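PDB 6TTB: formate dehydrogenase from Staphylococcus aureus, which catalyses the NAD-dependent oxidation of formate, yielding carbon dioxide and NADH, as a member of the D-2-hydroxyacid dehydrogenase family. Local coordinates for residues A[188-193]-A[211-216]; A[157-162]-A[184-189]; A[287-292]-A[316-321]; A[280-285]-A[309-314]; A[136-141]-A[357-362]. All coordinates share one frame; numbering follows the deposited sequence.

Contact 1: residues A[188-193]-A[211-216]; sequences HKTIGI and NVTLQH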
# COMPACT_ATOMS: atom_id res chain seq x y z
N HIS A 188 14.85 -3.93 -2.85
CA HIS A 188 15.70 -4.52 -3.88
C HIS A 188 15.02 -4.55 -5.25
O HIS A 188 15.62 -4.97 -6.21
CB HIS A 188 16.26 -5.90 -3.45
CG HIS A 188 17.22 -5.89 -2.28
ND1 HIS A 188 18.40 -5.13 -2.26
CD2 HIS A 188 17.13 -6.46 -1.07
CE1 HIS A 188 19.01 -5.27 -1.09
NE2 HIS A 188 18.22 -6.04 -0.32
N LYS A 189 13.77 -4.08 -5.36
CA LYS A 189 13.10 -4.08 -6.65
C LYS A 189 13.54 -2.85 -7.43
O LYS A 189 13.97 -1.83 -6.84
CB LYS A 189 11.59 -4.04 -6.47
CG LYS A 189 10.99 -5.16 -5.61
CD LYS A 189 10.48 -6.31 -6.42
CE LYS A 189 10.41 -7.59 -5.62
NZ LYS A 189 11.45 -7.57 -4.58
N THR A 190 13.38 -2.91 -8.78
CA THR A 190 13.71 -1.74 -9.58
C THR A 190 12.44 -1.06 -10.00
O THR A 190 11.60 -1.69 -10.63
CB THR A 190 14.54 -2.10 -10.82
OG1 THR A 190 15.71 -2.84 -10.40
CG2 THR A 190 14.91 -0.91 -11.69
N ILE A 191 12.32 0.22 -9.65
CA ILE A 191 11.09 0.95 -9.96
C ILE A 191 11.35 2.00 -11.03
O ILE A 191 12.22 2.85 -10.88
CB ILE A 191 10.41 1.59 -8.71
CG1 ILE A 191 10.19 0.60 -7.56
CG2 ILE A 191 9.11 2.18 -9.12
CD1 ILE A 191 9.83 -0.79 -8.03
N GLY A 192 10.48 2.00 -12.05
CA GLY A 192 10.58 2.95 -13.14
C GLY A 192 9.54 4.03 -12.97
O GLY A 192 8.36 3.72 -12.74
N ILE A 193 10.01 5.29 -12.95
CA ILE A 193 9.12 6.43 -12.81
C ILE A 193 8.97 7.06 -14.18
O ILE A 193 9.90 7.67 -14.67
CB ILE A 193 9.63 7.46 -11.72
CG1 ILE A 193 9.60 6.88 -10.29
CG2 ILE A 193 8.89 8.78 -11.78
CD1 ILE A 193 10.98 6.82 -9.67
N ASN A 211 15.10 1.09 -0.38
CA ASN A 211 16.23 0.29 -0.79
C ASN A 211 15.87 -0.54 -2.01
O ASN A 211 15.72 -1.76 -1.98
CB ASN A 211 16.80 -0.56 0.34
CG ASN A 211 18.20 -1.00 0.00
OD1 ASN A 211 18.55 -2.17 0.22
ND2 ASN A 211 18.99 -0.08 -0.56
N VAL A 212 15.99 0.13 -3.13
CA VAL A 212 15.21 -0.10 -4.31
C VAL A 212 16.00 0.66 -5.38
O VAL A 212 16.57 1.68 -5.06
CB VAL A 212 13.76 0.46 -4.07
CG1 VAL A 212 13.42 1.71 -4.84
CG2 VAL A 212 12.67 -0.59 -4.17
N THR A 213 16.19 0.10 -6.56
CA THR A 213 16.76 0.88 -7.63
C THR A 213 15.68 1.69 -8.35
O THR A 213 14.68 1.11 -8.78
CB THR A 213 17.53 -0.00 -8.60
OG1 THR A 213 18.66 -0.41 -7.85
CG2 THR A 213 17.99 0.77 -9.81
N LEU A 214 15.88 3.01 -8.44
CA LEU A 214 15.01 3.90 -9.17
C LEU A 214 15.60 4.16 -10.55
O LEU A 214 16.75 4.59 -10.66
CB LEU A 214 14.93 5.21 -8.40
CG LEU A 214 14.31 5.06 -7.03
CD1 LEU A 214 13.75 6.38 -6.55
CD2 LEU A 214 13.20 4.03 -7.11
N GLN A 215 14.75 4.04 -11.58
CA GLN A 215 14.97 4.64 -12.89
C GLN A 215 13.79 5.57 -13.22
O GLN A 215 12.67 5.31 -12.84
CB GLN A 215 14.81 3.58 -13.96
CG GLN A 215 15.79 2.44 -13.91
CD GLN A 215 15.39 1.34 -14.86
OE1 GLN A 215 14.23 1.04 -15.01
NE2 GLN A 215 16.37 0.64 -15.40
N HIS A 216 14.04 6.60 -14.00
CA HIS A 216 13.00 7.42 -14.55
C HIS A 216 13.25 7.71 -16.01
O HIS A 216 14.38 7.63 -16.48
CB HIS A 216 12.95 8.72 -13.83
CG HIS A 216 14.15 9.55 -14.08
ND1 HIS A 216 15.35 9.29 -13.48
CD2 HIS A 216 14.29 10.71 -14.76
CE1 HIS A 216 16.20 10.23 -13.81
NE2 HIS A 216 15.56 11.14 -14.57
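Leu214 has CG anti to its carbonyl carbon (chi1 -63°), and Ile191 and Ile193 place CG1 in the same way. Strand alternation puts the three on one face of the sheet, and these torsions turn their branches toward each other. There Leu214 CD2 lies 4.0 Å from Ile191 CB, while the side chains of Leu214 and Ile193 cross obliquely, with CD1 4.2 Å from CD1. Leu207 and Ala204 of helix 198-207 cover this face. On the other face Thr190 and Thr213 run side by side, and Thr190 CG2 touches the amide end of the extended Gln215. The NE2 of Gln215 is bonded to Ser239. Between the strands the ladder is parallel. Ile191 N meets Thr213 O at 2.7 Å, nearly along the C=O axis. Gln215 N returns to Ile191 O at 2.9 Å, and Ile193 N reaches Gln215 O at 2.7 Å. Strand 190-194, helix 198-207 and strand 213-217 form the first beta-alpha-beta unit of the Rossmann domain, whose glycine-rich turn fits the GxGxxG pattern, consistent with NAD binding.

Contact 2: residues A[157-162]-A[184-189]; sequences ILLRNY and HELQHK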
# COMPACT_ATOMS: atom_id res chain seq x y z
N ILE A 157 0.97 -1.94 -1.65
CA ILE A 157 -0.20 -2.83 -1.65
C ILE A 157 -0.03 -3.88 -2.74
O ILE A 157 -0.36 -5.02 -2.57
CB ILE A 157 -1.51 -2.02 -1.87
CG1 ILE A 157 -1.84 -1.12 -0.69
CG2 ILE A 157 -2.68 -2.94 -2.23
CD1 ILE A 157 -3.05 -0.26 -0.91
N LEU A 158 0.43 -3.45 -3.88
CA LEU A 158 0.64 -4.34 -4.99
C LEU A 158 1.73 -5.41 -4.68
O LEU A 158 1.48 -6.61 -4.80
CB LEU A 158 0.95 -3.46 -6.20
CG LEU A 158 -0.23 -3.27 -7.20
CD1 LEU A 158 -1.59 -3.62 -6.60
CD2 LEU A 158 -0.29 -1.89 -7.77
N LEU A 159 2.95 -5.00 -4.32
CA LEU A 159 4.03 -5.97 -4.16
C LEU A 159 3.76 -6.85 -2.94
O LEU A 159 4.02 -8.02 -2.93
CB LEU A 159 5.39 -5.28 -4.03
CG LEU A 159 6.00 -4.84 -5.37
CD1 LEU A 159 6.60 -3.46 -5.22
CD2 LEU A 159 7.02 -5.83 -5.91
N ARG A 160 3.18 -6.26 -1.92
CA ARG A 160 3.06 -7.00 -0.68
C ARG A 160 1.82 -7.87 -0.75
O ARG A 160 1.61 -8.72 0.12
CB ARG A 160 3.14 -6.07 0.53
CG ARG A 160 4.53 -5.50 0.72
CD ARG A 160 4.79 -5.01 2.12
NE ARG A 160 4.75 -6.05 3.13
CZ ARG A 160 5.82 -6.72 3.50
NH1 ARG A 160 6.98 -6.52 2.88
NH2 ARG A 160 5.72 -7.60 4.49
N ASN A 161 1.02 -7.69 -1.82
CA ASN A 161 -0.13 -8.54 -1.97
C ASN A 161 -1.04 -8.34 -0.74
O ASN A 161 -1.66 -9.28 -0.22
CB ASN A 161 0.36 -9.99 -2.21
CG ASN A 161 -0.74 -10.98 -2.54
OD1 ASN A 161 -1.74 -10.67 -3.20
ND2 ASN A 161 -0.56 -12.19 -2.05
N TYR A 162 -1.10 -7.10 -0.26
CA TYR A 162 -2.02 -6.70 0.77
C TYR A 162 -3.43 -7.20 0.49
O TYR A 162 -4.18 -7.47 1.41
CB TYR A 162 -2.07 -5.19 0.86
CG TYR A 162 -3.16 -4.68 1.76
CD1 TYR A 162 -3.01 -4.71 3.15
CD2 TYR A 162 -4.37 -4.27 1.23
CE1 TYR A 162 -4.06 -4.34 3.99
CE2 TYR A 162 -5.44 -3.92 2.04
CZ TYR A 162 -5.27 -3.93 3.42
OH TYR A 162 -6.27 -3.45 4.19
N HIS A 184 5.88 -10.05 -2.08
CA HIS A 184 7.23 -9.62 -2.37
C HIS A 184 7.53 -8.50 -1.41
O HIS A 184 6.63 -7.80 -1.00
CB HIS A 184 7.30 -9.02 -3.78
CG HIS A 184 7.23 -10.04 -4.88
ND1 HIS A 184 8.38 -10.59 -5.49
CD2 HIS A 184 6.18 -10.62 -5.51
CE1 HIS A 184 8.01 -11.43 -6.43
NE2 HIS A 184 6.70 -11.51 -6.43
N GLU A 185 8.78 -8.43 -0.97
CA GLU A 185 9.32 -7.22 -0.42
C GLU A 185 9.42 -6.18 -1.52
O GLU A 185 9.83 -6.49 -2.64
CB GLU A 185 10.70 -7.55 0.11
CG GLU A 185 10.66 -8.65 1.12
CD GLU A 185 11.86 -8.65 2.02
OE1 GLU A 185 11.65 -8.73 3.24
OE2 GLU A 185 13.01 -8.54 1.51
N LEU A 186 9.17 -4.93 -1.17
CA LEU A 186 9.45 -3.87 -2.10
C LEU A 186 10.97 -3.70 -2.23
O LEU A 186 11.50 -3.23 -3.27
CB LEU A 186 8.79 -2.61 -1.58
CG LEU A 186 9.14 -1.38 -2.40
CD1 LEU A 186 8.69 -1.59 -3.84
CD2 LEU A 186 8.54 -0.12 -1.82
N GLN A 187 11.68 -4.00 -1.15
CA GLN A 187 13.11 -3.73 -1.13
C GLN A 187 13.83 -4.55 -2.24
O GLN A 187 13.44 -5.67 -2.56
CB GLN A 187 13.62 -4.02 0.25
CG GLN A 187 15.12 -4.10 0.35
CD GLN A 187 15.50 -4.88 1.58
OE1 GLN A 187 16.39 -4.49 2.30
NE2 GLN A 187 14.76 -5.94 1.87
N HIS A 188 14.85 -3.93 -2.85
CA HIS A 188 15.70 -4.52 -3.88
C HIS A 188 15.02 -4.55 -5.25
O HIS A 188 15.62 -4.97 -6.21
CB HIS A 188 16.26 -5.90 -3.45
CG HIS A 188 17.22 -5.89 -2.28
ND1 HIS A 188 18.40 -5.13 -2.26
CD2 HIS A 188 17.13 -6.46 -1.07
CE1 HIS A 188 19.01 -5.27 -1.09
NE2 HIS A 188 18.22 -6.04 -0.32
N LYS A 189 13.77 -4.08 -5.36
CA LYS A 189 13.10 -4.08 -6.65
C LYS A 189 13.54 -2.85 -7.43
O LYS A 189 13.97 -1.83 -6.84
CB LYS A 189 11.59 -4.04 -6.47
CG LYS A 189 10.99 -5.16 -5.61
CD LYS A 189 10.48 -6.31 -6.42
CE LYS A 189 10.41 -7.59 -5.62
NZ LYS A 189 11.45 -7.57 -4.58
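Lys189 NZ is gripped twice. It donates to Glu185 O at 2.7 Å, in the carbonyl plane, and forms a salt bridge with Glu331 of the second subunit. The lysine chain is bent at chi2 and chi4, which folds its amine back over the loop. Across the contact, His184 N donates to Leu159 O, near the end of helix 144-160, at 2.9 Å. The N-H comes in at 145° and from above the carbonyl plane. The helix closes in a Schellman motif, with Asn161 at positive phi. The loop makes a type II turn from Leu186 to Lys189 before it enters the Rossmann strand 190-194. Leu159 points into this loop and touches three of its side chains. Its CD2 meets Lys189 CD tip to tip at 3.5 Å and His184 CB at 3.8 Å. Its CD1 faces Leu186, whose side chain crosses it at about a right angle. Arg160 lays CG 3.6 Å from His184 O, then bends at chi3. Its NH1 forms a salt bridge with Glu149 and its NH2 a hydrogen bond with Ser146, both of the second subunit; Glu185 forms a salt bridge with Arg335 of that subunit.

Contact 3: residues A[287-292]-A[316-321]; sequences EALASE and MPRNAM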
# COMPACT_ATOMS: atom_id res chain seq x y z
N GLU A 287 -6.66 -7.43 -20.38
CA GLU A 287 -6.15 -8.65 -21.01
C GLU A 287 -4.80 -8.98 -20.42
O GLU A 287 -4.57 -10.12 -20.05
CB GLU A 287 -6.24 -8.66 -22.54
N ALA A 288 -4.01 -7.95 -20.14
CA ALA A 288 -2.70 -8.08 -19.48
C ALA A 288 -2.81 -8.73 -18.07
O ALA A 288 -2.03 -9.65 -17.74
CB ALA A 288 -2.01 -6.73 -19.44
N LEU A 289 -3.79 -8.28 -17.24
CA LEU A 289 -4.00 -8.90 -15.94
C LEU A 289 -4.51 -10.34 -16.14
O LEU A 289 -3.94 -11.30 -15.60
CB LEU A 289 -4.97 -8.07 -15.09
CG LEU A 289 -4.40 -6.95 -14.20
CD1 LEU A 289 -2.92 -6.96 -14.14
CD2 LEU A 289 -4.91 -5.59 -14.63
N ALA A 290 -5.61 -10.49 -16.89
CA ALA A 290 -6.24 -11.82 -16.98
C ALA A 290 -5.24 -12.88 -17.48
O ALA A 290 -5.27 -14.03 -17.07
CB ALA A 290 -7.49 -11.78 -17.81
N SER A 291 -4.40 -12.50 -18.42
CA SER A 291 -3.40 -13.41 -18.94
C SER A 291 -2.20 -13.52 -17.99
O SER A 291 -1.36 -14.38 -18.20
CB SER A 291 -2.95 -12.95 -20.30
OG SER A 291 -1.95 -11.93 -20.13
N GLU A 292 -2.03 -12.56 -17.06
CA GLU A 292 -1.04 -12.65 -15.97
C GLU A 292 0.35 -12.27 -16.48
O GLU A 292 1.35 -12.50 -15.81
CB GLU A 292 -0.93 -14.04 -15.32
CG GLU A 292 -2.20 -14.84 -15.40
CD GLU A 292 -2.36 -16.04 -14.47
OE1 GLU A 292 -1.76 -16.04 -13.34
OE2 GLU A 292 -3.14 -16.95 -14.85
N MET A 316 -11.64 -6.18 -12.04
CA MET A 316 -10.70 -7.00 -12.79
C MET A 316 -9.73 -7.61 -11.79
O MET A 316 -9.52 -7.05 -10.71
CB MET A 316 -9.98 -6.23 -13.93
CG MET A 316 -8.83 -5.33 -13.43
SD MET A 316 -8.47 -3.89 -14.41
CE MET A 316 -7.38 -2.96 -13.32
N PRO A 317 -9.22 -8.84 -12.06
CA PRO A 317 -8.11 -9.46 -11.31
C PRO A 317 -7.10 -8.55 -10.64
O PRO A 317 -6.50 -7.70 -11.29
CB PRO A 317 -7.28 -9.96 -12.51
CG PRO A 317 -8.33 -10.38 -13.55
CD PRO A 317 -9.65 -9.70 -13.16
N ARG A 318 -6.78 -8.83 -9.39
CA ARG A 318 -5.55 -8.31 -8.79
C ARG A 318 -5.44 -6.81 -9.01
O ARG A 318 -4.39 -6.32 -9.37
CB ARG A 318 -4.33 -9.08 -9.32
CG ARG A 318 -3.99 -10.31 -8.46
CD ARG A 318 -3.39 -11.54 -9.10
NE ARG A 318 -2.83 -11.19 -10.42
CZ ARG A 318 -3.36 -11.53 -11.60
NH1 ARG A 318 -4.50 -12.25 -11.65
NH2 ARG A 318 -2.77 -11.14 -12.72
N ASN A 319 -6.54 -6.10 -8.85
CA ASN A 319 -6.53 -4.63 -8.91
C ASN A 319 -6.49 -4.04 -7.52
O ASN A 319 -6.98 -4.68 -6.57
CB ASN A 319 -7.71 -4.06 -9.75
CG ASN A 319 -8.96 -3.84 -8.95
OD1 ASN A 319 -9.07 -2.84 -8.27
ND2 ASN A 319 -9.92 -4.73 -9.07
N ALA A 320 -5.84 -2.84 -7.38
CA ALA A 320 -6.00 -2.00 -6.19
C ALA A 320 -6.43 -0.59 -6.58
O ALA A 320 -5.82 0.46 -6.20
CB ALA A 320 -4.81 -2.04 -5.31
N MET A 321 -7.52 -0.56 -7.34
CA MET A 321 -8.10 0.69 -7.71
C MET A 321 -8.71 1.26 -6.44
O MET A 321 -8.92 0.56 -5.46
CB MET A 321 -9.21 0.47 -8.74
CG MET A 321 -8.72 -0.05 -10.13
SD MET A 321 -7.47 1.00 -10.81
CE MET A 321 -8.23 2.62 -10.68
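Helix 282-291 ends here in a Schellman motif, with Glu292 at positive phi, and the chain of 316-321 passes beside this last turn. Their closest CA atoms are those of Leu289 and Pro317, 6.2 Å apart. Arg318 also has positive phi, just before the short strand 319-321. Leu289 points at the other segment and carries the apolar part. Its CB meets Pro317 CB at 3.9 Å. Its CD2 lies 3.8 Å from Met316 CE, at the tip of a thioether chain extended beyond CG. This packing joins a helix of the Rossmann domain to the loop that leads into edge strand 319-321. Arg318 bends at chi2 and chi3 and turns its guanidinium edge to the helix end. Its NH2 donates to Leu289 O at 3.1 Å and 163°, in the guanidinium plane but above that of the carbonyl. Arg318 also binds Gln295 O through NE and Leu294 O through NH2. Asn319 OD1 accepts from Met321 N at 2.9 Å in an Asx turn, and its ND2 donates to Met316 O.

Contact 4: residues A[280-285]-A[309-314]; sequences VNRDAL and ADHPWR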
# COMPACT_ATOMS: atom_id res chain seq x y z
N VAL A 280 -3.67 4.67 -20.09
CA VAL A 280 -3.60 3.25 -20.06
C VAL A 280 -4.83 2.68 -20.70
O VAL A 280 -5.94 2.91 -20.25
CB VAL A 280 -3.35 2.70 -18.65
CG1 VAL A 280 -3.48 1.17 -18.67
CG2 VAL A 280 -1.96 3.11 -18.16
N ASN A 281 -4.59 1.84 -21.70
CA ASN A 281 -5.66 1.33 -22.51
C ASN A 281 -6.57 0.46 -21.66
O ASN A 281 -6.17 -0.64 -21.25
CB ASN A 281 -5.17 0.53 -23.73
CG ASN A 281 -6.38 0.12 -24.58
OD1 ASN A 281 -6.96 -0.92 -24.33
ND2 ASN A 281 -6.88 1.05 -25.42
N ARG A 282 -7.82 0.91 -21.50
CA ARG A 282 -8.75 0.25 -20.60
C ARG A 282 -8.68 -1.26 -20.80
O ARG A 282 -8.52 -2.02 -19.83
CB ARG A 282 -10.17 0.71 -20.85
CG ARG A 282 -11.17 -0.08 -20.02
CD ARG A 282 -12.58 0.38 -20.27
NE ARG A 282 -12.98 -0.48 -21.34
CZ ARG A 282 -13.86 -0.17 -22.26
NH1 ARG A 282 -14.51 0.97 -22.19
NH2 ARG A 282 -14.09 -1.02 -23.22
N ASP A 283 -8.78 -1.67 -22.06
CA ASP A 283 -9.09 -3.04 -22.39
C ASP A 283 -7.81 -3.87 -22.39
O ASP A 283 -7.77 -5.02 -21.95
CB ASP A 283 -9.79 -3.09 -23.72
CG ASP A 283 -11.29 -2.77 -23.62
OD1 ASP A 283 -11.81 -2.53 -22.42
OD2 ASP A 283 -11.96 -2.84 -24.69
N ALA A 284 -6.76 -3.30 -22.97
CA ALA A 284 -5.47 -3.95 -23.00
C ALA A 284 -5.06 -4.31 -21.58
O ALA A 284 -4.54 -5.42 -21.37
CB ALA A 284 -4.46 -3.07 -23.66
N LEU A 285 -5.34 -3.42 -20.60
CA LEU A 285 -4.81 -3.62 -19.27
C LEU A 285 -5.51 -4.81 -18.61
O LEU A 285 -4.91 -5.57 -17.86
CB LEU A 285 -5.02 -2.37 -18.42
CG LEU A 285 -4.66 -2.55 -16.96
CD1 LEU A 285 -3.23 -2.14 -16.76
CD2 LEU A 285 -5.56 -1.73 -16.05
N ALA A 309 -20.54 2.56 -13.27
CA ALA A 309 -20.63 1.54 -12.24
C ALA A 309 -20.04 0.20 -12.71
O ALA A 309 -19.54 -0.59 -11.87
CB ALA A 309 -22.02 1.38 -11.79
N ASP A 310 -20.07 -0.07 -14.02
CA ASP A 310 -19.62 -1.38 -14.47
C ASP A 310 -18.24 -1.26 -15.14
O ASP A 310 -17.90 -2.08 -16.00
CB ASP A 310 -20.56 -2.01 -15.51
CG ASP A 310 -22.04 -2.10 -15.10
OD1 ASP A 310 -22.33 -3.00 -14.21
OD2 ASP A 310 -22.93 -1.25 -15.66
N HIS A 311 -17.46 -0.21 -14.80
CA HIS A 311 -16.17 -0.11 -15.44
C HIS A 311 -15.40 -1.40 -15.15
O HIS A 311 -15.27 -1.80 -13.98
CB HIS A 311 -15.45 1.12 -14.94
CG HIS A 311 -14.29 1.54 -15.76
ND1 HIS A 311 -13.16 0.73 -15.89
CD2 HIS A 311 -14.05 2.73 -16.47
CE1 HIS A 311 -12.23 1.39 -16.63
NE2 HIS A 311 -12.79 2.65 -17.02
N PRO A 312 -14.81 -2.07 -16.17
CA PRO A 312 -14.14 -3.34 -15.94
C PRO A 312 -12.91 -3.23 -15.02
O PRO A 312 -12.46 -4.22 -14.46
CB PRO A 312 -13.76 -3.81 -17.33
CG PRO A 312 -13.63 -2.53 -18.16
CD PRO A 312 -14.55 -1.52 -17.51
N TRP A 313 -12.38 -2.02 -14.83
CA TRP A 313 -11.25 -1.84 -13.92
C TRP A 313 -11.67 -2.08 -12.48
O TRP A 313 -10.84 -2.24 -11.61
CB TRP A 313 -10.62 -0.45 -14.09
CG TRP A 313 -9.71 -0.33 -15.27
CD1 TRP A 313 -9.47 -1.28 -16.21
CD2 TRP A 313 -8.93 0.83 -15.65
NE1 TRP A 313 -8.61 -0.80 -17.17
CE2 TRP A 313 -8.26 0.50 -16.85
CE3 TRP A 313 -8.65 2.07 -15.05
CZ2 TRP A 313 -7.40 1.39 -17.50
CZ3 TRP A 313 -7.88 2.98 -15.72
CH2 TRP A 313 -7.23 2.63 -16.92
N ARG A 314 -12.98 -2.08 -12.21
CA ARG A 314 -13.44 -2.19 -10.83
C ARG A 314 -13.34 -3.65 -10.37
O ARG A 314 -13.02 -3.90 -9.24
CB ARG A 314 -14.89 -1.72 -10.74
CG ARG A 314 -15.11 -0.28 -11.18
CD ARG A 314 -16.58 0.01 -10.89
NE ARG A 314 -17.02 1.42 -10.95
CZ ARG A 314 -17.08 2.25 -9.90
NH1 ARG A 314 -16.70 1.88 -8.68
NH2 ARG A 314 -17.58 3.44 -10.07
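The first turn of helix 282-291 meets the loop 309-314, with the CA atoms of Arg282 and Trp313 7.4 Å apart. Both belong to the Rossmann domain, where this loop connects strand 294-299 to strand 319-321. Asn281 is the N-cap of the helix. Its OD1 receives Ala284 N at 2.7 Å on a lone pair, and Asp283 N more weakly. The indole of Trp313 lies across the start of the helix. Its NE1 donates to Arg282 O at 2.9 Å, in the carbonyl plane and on a lone pair. Along the same edge, CZ2 lies 3.5 Å from Val280 O. Leu285 comes over one indole face and crosses Trp313 at about a right angle. Its CD2 makes a CH-pi contact 3.8 Å from the centre of the five-membered ring. The opposite face is met by His311 CE1. His311 ND1 accepts the backbone N of Trp313 in the plane of its imidazole, which fixes the imidazole against the loop. Outside the indole, the aliphatic part of Arg282 rests on the loop, with CD 3.7 Å from Pro312 CG. The chain bends at chi3, and NE and NH2 grip a single oxygen, Asp283 OD1.

Contact 5: residues A[136-141]-A[357-362]; sequences VVEVTG and DIIVAS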
# COMPACT_ATOMS: atom_id res chain seq x y z
N VAL A 136 -8.82 28.80 -18.90
CA VAL A 136 -8.90 27.54 -18.17
C VAL A 136 -7.72 27.44 -17.21
O VAL A 136 -6.54 27.50 -17.63
CB VAL A 136 -8.89 26.37 -19.15
CG1 VAL A 136 -8.70 25.05 -18.44
CG2 VAL A 136 -10.15 26.36 -20.02
N VAL A 137 -8.03 27.23 -15.92
CA VAL A 137 -7.00 27.28 -14.91
C VAL A 137 -7.32 26.23 -13.89
O VAL A 137 -8.46 26.10 -13.48
CB VAL A 137 -6.90 28.66 -14.22
CG1 VAL A 137 -6.79 29.74 -15.25
CG2 VAL A 137 -8.11 28.90 -13.36
N GLU A 138 -6.27 25.55 -13.43
CA GLU A 138 -6.38 24.63 -12.34
C GLU A 138 -5.40 25.10 -11.27
O GLU A 138 -4.70 26.07 -11.50
CB GLU A 138 -6.20 23.18 -12.87
CG GLU A 138 -4.77 22.80 -13.33
CD GLU A 138 -4.64 21.57 -14.27
OE1 GLU A 138 -5.64 21.18 -14.94
OE2 GLU A 138 -3.52 21.06 -14.44
N VAL A 139 -5.38 24.41 -10.10
CA VAL A 139 -4.63 24.77 -8.90
C VAL A 139 -3.32 23.96 -8.82
O VAL A 139 -3.12 23.07 -7.98
CB VAL A 139 -5.50 24.47 -7.67
CG1 VAL A 139 -4.86 25.03 -6.40
CG2 VAL A 139 -6.93 24.98 -7.85
N THR A 140 -2.39 24.31 -9.68
CA THR A 140 -1.14 23.59 -9.71
C THR A 140 -0.58 23.55 -8.29
O THR A 140 -0.63 24.52 -7.56
CB THR A 140 -0.25 24.18 -10.81
OG1 THR A 140 -1.13 24.38 -11.93
CG2 THR A 140 0.88 23.27 -11.23
N GLY A 141 -0.09 22.37 -7.90
CA GLY A 141 0.73 22.27 -6.71
C GLY A 141 -0.06 21.72 -5.55
O GLY A 141 0.46 20.91 -4.79
N ASP A 357 -0.66 28.13 -13.34
CA ASP A 357 -2.06 27.84 -13.16
C ASP A 357 -2.83 27.84 -14.48
O ASP A 357 -4.00 27.42 -14.51
CB ASP A 357 -2.66 28.75 -12.10
CG ASP A 357 -2.33 28.26 -10.72
OD1 ASP A 357 -2.02 27.02 -10.60
OD2 ASP A 357 -2.33 29.09 -9.79
N ILE A 358 -2.17 28.27 -15.55
CA ILE A 358 -2.90 28.51 -16.78
C ILE A 358 -2.77 27.32 -17.71
O ILE A 358 -1.70 27.03 -18.20
CB ILE A 358 -2.45 29.79 -17.47
CG1 ILE A 358 -2.98 31.04 -16.77
CG2 ILE A 358 -2.86 29.74 -18.94
CD1 ILE A 358 -1.89 32.12 -16.66
N ILE A 359 -3.90 26.72 -18.03
CA ILE A 359 -3.94 25.75 -19.09
C ILE A 359 -4.19 26.46 -20.42
O ILE A 359 -3.29 26.64 -21.21
CB ILE A 359 -4.93 24.62 -18.75
CG1 ILE A 359 -4.46 23.92 -17.47
CG2 ILE A 359 -5.09 23.62 -19.89
CD1 ILE A 359 -5.56 23.26 -16.75
N VAL A 360 -5.39 26.99 -20.60
CA VAL A 360 -5.62 27.82 -21.75
C VAL A 360 -5.66 29.30 -21.33
O VAL A 360 -6.42 29.67 -20.43
CB VAL A 360 -6.88 27.39 -22.51
CG1 VAL A 360 -7.35 28.48 -23.44
CG2 VAL A 360 -6.65 26.10 -23.27
N ALA A 361 -4.86 30.11 -22.04
CA ALA A 361 -4.75 31.55 -21.88
C ALA A 361 -5.90 32.26 -22.62
O ALA A 361 -6.37 31.77 -23.65
CB ALA A 361 -3.42 31.97 -22.41
N SER A 362 -6.30 33.43 -22.11
CA SER A 362 -7.47 34.19 -22.57
C SER A 362 -7.18 35.67 -22.38
O SER A 362 -6.26 36.01 -21.62
CB SER A 362 -8.67 33.79 -21.77
OG SER A 362 -9.68 34.77 -21.88
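Thr140 and Asp357 slide past each other in opposite directions, which brings the carboxylate alongside the backbone after strand 135-138. Asp357 CG stands anti to its carbonyl carbon (chi1 -80°). OD1 therefore meets Thr140 N at 2.9 Å, using its syn lone pair. The hydroxyl of Thr140 is bonded to Lys356 O. Glu138 CG sits between the backbone N and the carbonyl carbon, and its extended chain crosses Ile359 at about a right angle. Its OE1 is held by Ser121. Val136 crosses Ile359 obliquely, with CG1 3.8 Å from Ile359 CB, and its CB lies 4.0 Å from Val360 CB. Leu126 of helix 126-131 packs on all three residues. On the other face Val137 CG1 touches Ile358 CG1 at 4.3 Å. The backbones run antiparallel. Glu138 N donates to Asp357 O at 3.1 Å, and Val136 N to Val360 O at 3.0 Å. Val136 O takes Ile359 N at 2.8 Å and, weakly, Val360 N. Ile359 and Val360 both face Val136, so the pairing is a classic beta bulge. It adds the C-terminal segment beside the edge strand of the five-stranded parallel sheet, with the Thr140 side chain about 6 Å from the bound NAD.

How the contacts relate
From the N terminus, strand 135-138 opens the longest loop, which contact 5 closes only near the C terminus. The other four contacts fall within it. Contact 2 joins the end of helix 144-160 to the loop before strand 190-194. Contact 1 starts where contact 2 ends, sharing His188 and Lys189, and closes the first beta-alpha-beta unit. Contacts 4 and 3 follow and cross, since their segments alternate. Both use helix 282-291, contact 4 at its start and contact 3 at its end. They touch through Met316 and Leu285. Contact 2 also packs on contact 3, with Ile157 and Leu158 against Ala320. Contacts 1 to 4 all lie within the NAD-binding domain, while contact 5 ties the C-terminal tail to the other sheet.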